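Local coordinates for ACYL carrier protein ACPA (Mycobacterium tuberculosis, PDB 2CGQ) that probably carries acyl chains as thioesters on a phosphopantetheine arm attached to the protein, as acyl carrier proteins do, at residues M27-I35 with V88-A96. Residues are numbered along the deposited sequence; the frame is centred on the assembly and turned at random.
Sequences MEEAINATI and VGDVYTSVA. Unlike the reference sequence in segment 27-35: Glu28 (reference Lys).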
loop_
_atom_site.group_PDB
_atom_site.type_symbol
_atom_site.label_atom_id
_atom_site.label_comp_id
_atom_site.label_asym_id
_atom_site.label_seq_id
_atom_site.Cartn_x
_atom_site.Cartn_y
_atom_site.Cartn_z
ATOM N N MET A 27 -6.009 5.916 -9.404
ATOM C CA MET A 27 -4.771 5.534 -8.726
ATOM C C MET A 27 -5.147 4.782 -7.448
ATOM O O MET A 27 -4.574 3.746 -7.096
ATOM C CB MET A 27 -3.943 6.769 -8.394
ATOM C CG MET A 27 -2.668 6.494 -7.540
ATOM S SD MET A 27 -1.932 7.932 -6.688
ATOM C CE MET A 27 -2.770 7.843 -5.076
ATOM N N GLU A 28 -6.101 5.322 -6.727
ATOM C CA GLU A 28 -6.527 4.703 -5.479
ATOM C C GLU A 28 -7.129 3.332 -5.680
ATOM O O GLU A 28 -6.859 2.438 -4.877
ATOM C CB GLU A 28 -7.521 5.586 -4.738
ATOM C CG GLU A 28 -6.868 6.691 -3.968
ATOM C CD GLU A 28 -7.867 7.547 -3.226
ATOM O OE1 GLU A 28 -8.962 7.041 -2.796
ATOM O OE2 GLU A 28 -7.541 8.735 -3.065
ATOM N N GLU A 29 -7.953 3.177 -6.719
ATOM C CA GLU A 29 -8.556 1.875 -7.040
ATOM C C GLU A 29 -7.503 0.826 -7.343
ATOM O O GLU A 29 -7.630 -0.329 -6.939
ATOM C CB GLU A 29 -9.521 1.982 -8.225
ATOM C CG GLU A 29 -10.861 2.557 -7.824
ATOM C CD GLU A 29 -11.776 2.730 -9.030
ATOM O OE1 GLU A 29 -12.082 3.901 -9.384
ATOM O OE2 GLU A 29 -12.107 1.690 -9.661
ATOM N N ALA A 30 -6.478 1.224 -8.087
ATOM C CA ALA A 30 -5.357 0.343 -8.379
ATOM C C ALA A 30 -4.586 -0.032 -7.134
ATOM O O ALA A 30 -4.175 -1.185 -6.960
ATOM C CB ALA A 30 -4.442 0.988 -9.367
ATOM N N ILE A 31 -4.381 0.930 -6.230
ATOM C CA ILE A 31 -3.649 0.601 -5.005
ATOM C C ILE A 31 -4.474 -0.373 -4.181
ATOM O O ILE A 31 -3.928 -1.327 -3.612
ATOM C CB ILE A 31 -3.255 1.870 -4.222
ATOM C CG1 ILE A 31 -2.212 2.660 -5.040
ATOM C CG2 ILE A 31 -2.773 1.512 -2.842
ATOM C CD1 ILE A 31 -1.987 4.096 -4.510
ATOM N N ASN A 32 -5.794 -0.146 -4.116
ATOM C CA ASN A 32 -6.698 -1.047 -3.389
ATOM C C ASN A 32 -6.647 -2.437 -3.953
ATOM O O ASN A 32 -6.574 -3.412 -3.199
ATOM C CB ASN A 32 -8.143 -0.553 -3.420
ATOM C CG ASN A 32 -8.334 0.744 -2.705
ATOM O OD1 ASN A 32 -7.477 1.190 -1.900
ATOM N ND2 ASN A 32 -9.486 1.368 -2.954
ATOM N N ALA A 33 -6.678 -2.545 -5.279
ATOM C CA ALA A 33 -6.597 -3.869 -5.943
ATOM C C ALA A 33 -5.294 -4.595 -5.564
ATOM O O ALA A 33 -5.337 -5.799 -5.314
ATOM C CB ALA A 33 -6.691 -3.710 -7.437
ATOM N N THR A 34 -4.170 -3.871 -5.519
ATOM C CA THR A 34 -2.869 -4.472 -5.164
ATOM C C THR A 34 -2.905 -4.941 -3.709
ATOM O O THR A 34 -2.450 -6.056 -3.354
ATOM C CB THR A 34 -1.743 -3.446 -5.437
ATOM O OG1 THR A 34 -1.704 -3.227 -6.887
ATOM C CG2 THR A 34 -0.377 -3.934 -4.910
ATOM N N ILE A 35 -3.416 -4.075 -2.838
ATOM C CA ILE A 35 -3.621 -4.458 -1.440
ATOM C C ILE A 35 -4.470 -5.734 -1.319
ATOM O O ILE A 35 -4.134 -6.676 -0.618
ATOM C CB ILE A 35 -4.245 -3.291 -0.647
ATOM C CG1 ILE A 35 -3.183 -2.195 -0.451
ATOM C CG2 ILE A 35 -4.778 -3.825 0.668
ATOM C CD1 ILE A 35 -3.738 -0.834 0.186
ATOM N N VAL A 88 -3.621 2.975 4.994
ATOM C CA VAL A 88 -3.885 2.946 3.554
ATOM C C VAL A 88 -3.668 4.362 2.957
ATOM O O VAL A 88 -3.053 4.503 1.894
ATOM C CB VAL A 88 -5.286 2.430 3.270
ATOM C CG1 VAL A 88 -5.697 2.683 1.788
ATOM C CG2 VAL A 88 -5.427 0.926 3.639
ATOM N N GLY A 89 -4.178 5.401 3.609
ATOM C CA GLY A 89 -3.996 6.741 3.110
ATOM C C GLY A 89 -2.552 7.131 2.877
ATOM O O GLY A 89 -2.247 7.834 1.924
ATOM N N ASP A 90 -1.670 6.676 3.754
ATOM C CA ASP A 90 -0.204 6.973 3.686
ATOM C C ASP A 90 0.358 6.310 2.399
ATOM O O ASP A 90 1.190 6.879 1.674
ATOM C CB ASP A 90 0.534 6.367 4.867
ATOM C CG ASP A 90 0.215 7.014 6.202
ATOM O OD1 ASP A 90 -0.253 8.185 6.247
ATOM O OD2 ASP A 90 0.494 6.321 7.202
ATOM N N VAL A 91 -0.155 5.119 2.101
ATOM C CA VAL A 91 0.183 4.430 0.834
ATOM C C VAL A 91 -0.269 5.273 -0.379
ATOM O O VAL A 91 0.509 5.505 -1.335
ATOM C CB VAL A 91 -0.454 3.036 0.754
ATOM C CG1 VAL A 91 -0.018 2.331 -0.553
ATOM C CG2 VAL A 91 -0.047 2.154 1.902
ATOM N N TYR A 92 -1.517 5.790 -0.357
ATOM C CA TYR A 92 -1.988 6.656 -1.440
ATOM C C TYR A 92 -1.100 7.859 -1.642
ATOM O O TYR A 92 -0.767 8.203 -2.743
ATOM C CB TYR A 92 -3.434 7.128 -1.193
ATOM C CG TYR A 92 -4.511 6.087 -1.074
ATOM C CD1 TYR A 92 -4.396 4.809 -1.563
ATOM C CD2 TYR A 92 -5.772 6.453 -0.575
ATOM C CE1 TYR A 92 -5.473 3.897 -1.487
ATOM C CE2 TYR A 92 -6.833 5.568 -0.510
ATOM C CZ TYR A 92 -6.710 4.313 -0.958
ATOM O OH TYR A 92 -7.806 3.493 -0.815
ATOM N N THR A 93 -0.696 8.522 -0.566
ATOM C CA THR A 93 0.037 9.788 -0.731
ATOM C C THR A 93 1.480 9.460 -1.140
ATOM O O THR A 93 2.111 10.262 -1.842
ATOM C CB THR A 93 -0.081 10.679 0.526
ATOM O OG1 THR A 93 0.373 9.938 1.627
ATOM C CG2 THR A 93 -1.466 10.976 0.788
ATOM N N SER A 94 1.975 8.278 -0.789
ATOM C CA SER A 94 3.343 7.859 -1.212
ATOM C C SER A 94 3.407 7.651 -2.720
ATOM O O SER A 94 4.438 7.982 -3.350
ATOM C CB SER A 94 3.834 6.599 -0.506
ATOM O OG SER A 94 4.376 6.857 0.767
ATOM N N VAL A 95 2.338 7.104 -3.306
ATOM C CA VAL A 95 2.254 6.968 -4.742
ATOM C C VAL A 95 1.866 8.300 -5.401
ATOM O O VAL A 95 2.396 8.638 -6.461
ATOM C CB VAL A 95 1.258 5.872 -5.109
ATOM C CG1 VAL A 95 1.072 5.747 -6.609
ATOM C CG2 VAL A 95 1.711 4.546 -4.463
ATOM N N ALA A 96 0.916 9.026 -4.809
ATOM C CA ALA A 96 0.451 10.317 -5.394
ATOM C C ALA A 96 1.547 11.317 -5.694
ATOM O O ALA A 96 1.389 12.154 -6.606
ATOM C CB ALA A 96 -0.563 10.957 -4.503
#
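Tyr92 is the knob of this contact, set in a hole formed by Met27, Glu28, Ile31 and Asn32. Its OH donates to Asn32 OD1 at 2.6 Å. The bond uses a lone pair in the carbonyl plane, with a C=O...O angle of 120°, and ties the ring's far end to helix 27-39. Ile31 CG2 meets the ring edge, 3.8 Å from Tyr92 CE1. The tight apolar part extends from this edge to Val91, Val95 and Ala96. Ile31 CD1 meets Val95 CG2 tip to tip at 3.7 Å, and Ile31 CG2 packs on Val91 CG1. Met27 continues the apolar contact. Its CG lies anti to the backbone N (chi1 174°) and the chain bends at chi3, bringing SD to 3.7 Å from Val95 CG1 and CE alongside Ala96 CB. The outer side is more polar and borders solvent. Exposed Glu28, which differs from the reference sequence, lays CG over one face of Tyr92 in a CH-pi contact, 3.5 Å from the ring centroid. Its carboxylate stacks nearly parallel to the ring. The axes of segments 27-35 and 88-96, on the first and last helices of this acyl carrier protein bundle, approach to 10.2 Å, their N-to-C directions 124° apart. Helix 59-73 flanks both, with Leu65 against Ile35 and Leu69 against Val91.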